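Local coordinates for protein alcohol dehydrogenase (Thermus thermophilus, PDB 2EIH) that probably catalyses the oxidation of alcohols with a nicotinamide cofactor, as a zinc-binding member of the medium-chain dehydrogenases, at residues A[90-95]-A[102-107]; A[151-156]-A[289-294]. All coordinates share one frame; numbering follows the deposited sequence.

Contact 1: residues A[90-95]-A[102-107]; sequences GLSCGR and GEDNLC. With ZN (zinc ion), chain C.
Two different first torsions bring Cys93 and Cys107 onto one zinc ion: in Cys93 SG lies between the backbone N and the carbonyl carbon (chi1 69°), whereas in Cys107 it stands anti to the N (chi1 165°). Cys93 SG reaches the metal at 2.5 Å and Cys107 SG at 2.6 Å. The angle between the two bonds at the zinc is about 104°, near the tetrahedral value, and the sulfurs stay 4.0 Å apart, Cys93 SG to Cys107 SG, so they share the ion without bonding to each other. Cys93 SG also accepts the backbone N-H of Arg95 at 3.6 Å from Arg95 N, which would probably temper the charge on the thiolate. Cys96 and Cys99 complete the ligand set, and the spacing of the four cysteines is that of the structural zinc lobe of medium-chain alcohol dehydrogenases, here built on the end of strand 84-91. Beside the zinc-binding sulfurs, the two segments also meet through Ser92 and Asp104. Ser92 OG comes to 3.4 Å from Asp104 CB, while Ser92 CB lies 4.0 Å from Cys107 CB. The polar ends of both residues turn to Lys294, which forms a salt bridge with Asp104 OD2 and hydrogen bonds with Ser92 OG and Gly90 O. A CB on Gly90 would come tightly against Asp104 OD2, so a glycine fits there. On the other segment, a short 3-10 segment, 104-106, leads into Cys107, whose N is bonded to Asp104 O at 2.8 Å.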
loop_
_atom_site.group_PDB
_atom_site.type_symbol
_atom_site.label_atom_id
_atom_site.label_comp_id
_atom_site.label_asym_id
_atom_site.label_seq_id
_atom_site.Cartn_x
_atom_site.Cartn_y
_atom_site.Cartn_z
ATOM N N GLY A 90 -4.420 4.993 -24.782
ATOM C CA GLY A 90 -3.292 5.667 -24.152
ATOM C C GLY A 90 -1.984 5.658 -24.925
ATOM O O GLY A 90 -1.379 4.605 -25.121
ATOM N N LEU A 91 -1.544 6.836 -25.354
ATOM C CA LEU A 91 -0.285 6.965 -26.089
ATOM C C LEU A 91 0.797 7.661 -25.261
ATOM O O LEU A 91 0.600 8.765 -24.751
ATOM C CB LEU A 91 -0.494 7.738 -27.389
ATOM C CG LEU A 91 -1.216 6.996 -28.511
ATOM C CD1 LEU A 91 -2.597 6.575 -28.035
ATOM C CD2 LEU A 91 -1.328 7.905 -29.724
ATOM N N SER A 92 1.942 7.006 -25.144
ATOM C CA SER A 92 3.061 7.531 -24.381
ATOM C C SER A 92 4.354 7.204 -25.121
ATOM O O SER A 92 4.326 6.546 -26.167
ATOM C CB SER A 92 3.077 6.900 -22.985
ATOM O OG SER A 92 3.049 5.480 -23.077
ATOM N N CYS A 93 5.490 7.646 -24.583
ATOM C CA CYS A 93 6.776 7.391 -25.240
ATOM C C CYS A 93 7.402 6.065 -24.829
ATOM O O CYS A 93 8.319 5.574 -25.490
ATOM C CB CYS A 93 7.758 8.537 -24.961
ATOM S SG CYS A 93 8.333 8.653 -23.248
ATOM N N GLY A 94 6.904 5.494 -23.735
ATOM C CA GLY A 94 7.421 4.224 -23.255
ATOM C C GLY A 94 8.915 4.179 -22.973
ATOM O O GLY A 94 9.535 3.116 -23.052
ATOM N N ARG A 95 9.498 5.330 -22.638
ATOM C CA ARG A 95 10.925 5.395 -22.342
ATOM C C ARG A 95 11.261 6.245 -21.116
ATOM O O ARG A 95 12.370 6.160 -20.585
ATOM C CB ARG A 95 11.689 5.923 -23.555
ATOM C CG ARG A 95 11.441 5.125 -24.818
ATOM C CD ARG A 95 12.610 5.247 -25.772
ATOM N NE ARG A 95 12.949 6.638 -26.039
ATOM C CZ ARG A 95 12.146 7.499 -26.656
ATOM N NH1 ARG A 95 10.950 7.109 -27.076
ATOM N NH2 ARG A 95 12.532 8.753 -26.848
ATOM N N GLY A 102 4.826 2.054 -15.509
ATOM C CA GLY A 102 3.465 1.668 -15.835
ATOM C C GLY A 102 2.511 2.848 -15.888
ATOM O O GLY A 102 1.448 2.768 -16.503
ATOM N N GLU A 103 2.898 3.943 -15.245
ATOM C CA GLU A 103 2.083 5.146 -15.196
ATOM C C GLU A 103 2.175 5.951 -16.493
ATOM O O GLU A 103 2.469 7.148 -16.477
ATOM C CB GLU A 103 2.525 6.014 -14.015
ATOM C CG GLU A 103 2.300 5.387 -12.644
ATOM C CD GLU A 103 3.306 5.871 -11.617
ATOM O OE1 GLU A 103 3.207 5.452 -10.441
ATOM O OE2 GLU A 103 4.205 6.661 -11.989
ATOM N N ASP A 104 1.907 5.297 -17.618
ATOM C CA ASP A 104 1.981 5.959 -18.915
ATOM C C ASP A 104 1.047 7.168 -19.012
ATOM O O ASP A 104 1.389 8.178 -19.638
ATOM C CB ASP A 104 1.678 4.950 -20.033
ATOM C CG ASP A 104 0.285 4.345 -19.920
ATOM O OD1 ASP A 104 -0.026 3.744 -18.875
ATOM O OD2 ASP A 104 -0.490 4.476 -20.883
ATOM N N ASN A 105 -0.122 7.072 -18.377
ATOM C CA ASN A 105 -1.105 8.161 -18.389
ATOM C C ASN A 105 -0.593 9.389 -17.635
ATOM O O ASN A 105 -1.269 10.418 -17.556
ATOM C CB ASN A 105 -2.455 7.687 -17.805
ATOM C CG ASN A 105 -2.365 7.281 -16.341
ATOM O OD1 ASN A 105 -1.478 6.529 -15.945
ATOM N ND2 ASN A 105 -3.301 7.767 -15.534
ATOM N N LEU A 106 0.605 9.269 -17.072
ATOM C CA LEU A 106 1.223 10.378 -16.355
ATOM C C LEU A 106 2.500 10.804 -17.072
ATOM O O LEU A 106 3.276 11.614 -16.568
ATOM C CB LEU A 106 1.525 10.001 -14.899
ATOM C CG LEU A 106 0.434 10.296 -13.858
ATOM C CD1 LEU A 106 0.177 11.802 -13.781
ATOM C CD2 LEU A 106 -0.851 9.568 -14.240
ATOM N N CYS A 107 2.714 10.248 -18.260
ATOM C CA CYS A 107 3.879 10.587 -19.069
ATOM C C CYS A 107 3.807 12.058 -19.470
ATOM O O CYS A 107 2.729 12.587 -19.748
ATOM C CB CYS A 107 3.917 9.720 -20.331
ATOM S SG CYS A 107 5.051 10.318 -21.619
HETATM ZN ZN ZN C . 6.804 8.387 -21.318
#

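Contact 2: residues A[151-156]-A[289-294]; sequences FLTAWQ and STMASK
Leu152 meets Ala292 at the start of this contact, where helix 148-161 passes beside the 289-294 loop. Leu152 CB and Ala292 CB are 4.0 Å apart, an apolar contact, and Leu152 CD2 lies 3.7 Å from Ser293 O. The backbone is nearer still: Leu152 O sits 3.0 Å from Ala292 CB, a tight approach that leaves little room for a larger side chain on that CB. The same oxygen accepts the helical bond from Gln156 N. One residue on, Thr153 holds OG1 beside its own backbone N (chi1 -62°), where it bonds to Leu149 O in the preceding turn. Thr153 OG1 also lies 3.6 Å from Met291 CA, and a water joins the two segments at this point, accepting the N-H of Met291 at 3.1 Å from Met291 N and reaching Thr153 OG1 only weakly. The far side of this helix packs on helix 180-189. A turn after Leu152, Gln156 extends over the loop with CG anti to the backbone N (chi1 -175°). Its CB is 3.4 Å from Met291 O and 3.7 Å from Ala292 CB, and Gln156 CG lies 3.7 Å from Ser289 OG. An alanine here would keep the CB contacts with Met291 O and Ala292 CB but lose CG and the atoms beyond, and would probably leave a gap beside Ser289 OG. Ser289, against which Gln156 packs, follows strand 285-288 and pairs with Ile263 through the backbone. The segment is thus the connection that leaves the last strand of the six-stranded parallel sheet, packed against a helix, as in the Rossmann-type cofactor-binding domain of medium-chain dehydrogenases.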
loop_
_atom_site.group_PDB
_atom_site.type_symbol
_atom_site.label_atom_id
_atom_site.label_comp_id
_atom_site.label_asym_id
_atom_site.label_seq_id
_atom_site.Cartn_x
_atom_site.Cartn_y
_atom_site.Cartn_z
ATOM N N PHE A 151 -14.054 2.280 -19.308
ATOM C CA PHE A 151 -13.676 1.274 -18.326
ATOM C C PHE A 151 -12.332 1.559 -17.662
ATOM O O PHE A 151 -12.176 1.333 -16.466
ATOM C CB PHE A 151 -13.733 -0.134 -18.919
ATOM C CG PHE A 151 -15.110 -0.707 -18.896
ATOM C CD1 PHE A 151 -16.017 -0.386 -19.890
ATOM C CD2 PHE A 151 -15.550 -1.439 -17.798
ATOM C CE1 PHE A 151 -17.354 -0.769 -19.789
ATOM C CE2 PHE A 151 -16.880 -1.830 -17.680
ATOM C CZ PHE A 151 -17.783 -1.485 -18.689
ATOM N N LEU A 152 -11.372 2.087 -18.409
ATOM C CA LEU A 152 -10.079 2.397 -17.815
ATOM C C LEU A 152 -10.176 3.528 -16.807
ATOM O O LEU A 152 -9.538 3.488 -15.763
ATOM C CB LEU A 152 -9.070 2.770 -18.900
ATOM C CG LEU A 152 -8.587 1.586 -19.731
ATOM C CD1 LEU A 152 -8.023 2.079 -21.052
ATOM C CD2 LEU A 152 -7.534 0.817 -18.945
ATOM N N THR A 153 -10.980 4.535 -17.127
ATOM C CA THR A 153 -11.148 5.680 -16.253
ATOM C C THR A 153 -11.887 5.277 -14.984
ATOM O O THR A 153 -11.517 5.685 -13.889
ATOM C CB THR A 153 -11.923 6.795 -16.972
ATOM O OG1 THR A 153 -11.172 7.227 -18.109
ATOM C CG2 THR A 153 -12.167 7.972 -16.043
ATOM N N ALA A 154 -12.928 4.469 -15.138
ATOM C CA ALA A 154 -13.707 4.010 -14.000
ATOM C C ALA A 154 -12.868 3.090 -13.117
ATOM O O ALA A 154 -13.026 3.067 -11.896
ATOM C CB ALA A 154 -14.946 3.269 -14.486
ATOM N N TRP A 155 -11.976 2.330 -13.735
ATOM C CA TRP A 155 -11.153 1.393 -12.990
ATOM C C TRP A 155 -10.129 2.085 -12.095
ATOM O O TRP A 155 -9.957 1.700 -10.937
ATOM C CB TRP A 155 -10.465 0.429 -13.956
ATOM C CG TRP A 155 -9.626 -0.602 -13.267
ATOM C CD1 TRP A 155 -8.420 -0.408 -12.662
ATOM C CD2 TRP A 155 -9.922 -1.997 -13.138
ATOM N NE1 TRP A 155 -7.941 -1.597 -12.179
ATOM C CE2 TRP A 155 -8.840 -2.593 -12.462
ATOM C CE3 TRP A 155 -10.990 -2.808 -13.548
ATOM C CZ2 TRP A 155 -8.796 -3.961 -12.164
ATOM C CZ3 TRP A 155 -10.951 -4.163 -13.258
ATOM C CH2 TRP A 155 -9.851 -4.731 -12.578
ATOM N N GLN A 156 -9.453 3.103 -12.622
ATOM C CA GLN A 156 -8.475 3.823 -11.819
ATOM C C GLN A 156 -9.173 4.485 -10.644
ATOM O O GLN A 156 -8.644 4.492 -9.540
ATOM C CB GLN A 156 -7.735 4.892 -12.635
ATOM C CG GLN A 156 -6.616 5.570 -11.836
ATOM C CD GLN A 156 -5.677 6.423 -12.672
ATOM O OE1 GLN A 156 -5.825 7.641 -12.734
ATOM N NE2 GLN A 156 -4.711 5.782 -13.331
ATOM N N SER A 289 -8.780 12.065 -11.335
ATOM C CA SER A 289 -8.340 10.921 -12.101
ATOM C C SER A 289 -8.656 11.029 -13.583
ATOM O O SER A 289 -9.794 11.270 -13.976
ATOM C CB SER A 289 -8.966 9.643 -11.541
ATOM O OG SER A 289 -8.743 8.526 -12.410
ATOM N N THR A 290 -7.636 10.857 -14.407
ATOM C CA THR A 290 -7.822 10.911 -15.846
ATOM C C THR A 290 -7.256 9.633 -16.415
ATOM O O THR A 290 -6.099 9.304 -16.179
ATOM C CB THR A 290 -7.105 12.130 -16.470
ATOM O OG1 THR A 290 -7.701 13.346 -15.988
ATOM C CG2 THR A 290 -7.231 12.099 -17.989
ATOM N N MET A 291 -8.086 8.902 -17.147
ATOM C CA MET A 291 -7.662 7.643 -17.756
ATOM C C MET A 291 -7.090 6.646 -16.730
ATOM O O MET A 291 -7.494 6.634 -15.565
ATOM C CB MET A 291 -6.631 7.924 -18.855
ATOM C CG MET A 291 -7.224 8.479 -20.162
ATOM S SD MET A 291 -8.193 7.283 -21.143
ATOM C CE MET A 291 -6.923 6.465 -22.125
ATOM N N ALA A 292 -6.165 5.802 -17.174
ATOM C CA ALA A 292 -5.553 4.806 -16.309
ATOM C C ALA A 292 -4.361 4.216 -17.037
ATOM O O ALA A 292 -4.074 4.583 -18.177
ATOM C CB ALA A 292 -6.550 3.705 -15.978
ATOM N N SER A 293 -3.663 3.305 -16.372
ATOM C CA SER A 293 -2.505 2.649 -16.962
ATOM C C SER A 293 -2.964 1.667 -18.040
ATOM O O SER A 293 -3.961 0.966 -17.862
ATOM C CB SER A 293 -1.726 1.901 -15.880
ATOM O OG SER A 293 -0.702 1.128 -16.460
ATOM N N LYS A 294 -2.242 1.619 -19.155
ATOM C CA LYS A 294 -2.591 0.708 -20.238
ATOM C C LYS A 294 -2.728 -0.738 -19.789
ATOM O O LYS A 294 -3.516 -1.496 -20.343
ATOM C CB LYS A 294 -1.542 0.773 -21.346
ATOM C CG LYS A 294 -1.645 1.964 -22.247
ATOM C CD LYS A 294 -0.819 1.737 -23.508
ATOM C CE LYS A 294 0.631 2.154 -23.318
ATOM N NZ LYS A 294 0.744 3.633 -23.157
HETATM O O HOH W 1 -10.534 10.604 -18.110
#

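The centres of the two contacts lie about 13 Å apart, and along the chain contact 1 closes before contact 2 opens. Contact 1 belongs to the zinc lobe at the end of strand 84-91, about 17 Å from the chain centre; contact 2 is more central, at about 8 Å, between helix 148-161 and the loop after strand 285-288 of the Rossmann-type sheet. They touch directly: Ser293 OG is 2.7 Å from Gly102 O, a probable hydrogen bond, and Asn105 packs on Gln156. Residues 289-294 therefore bridge the parallel-sheet domain and the zinc lobe, and residues of both contacts also meet the second and third subunits.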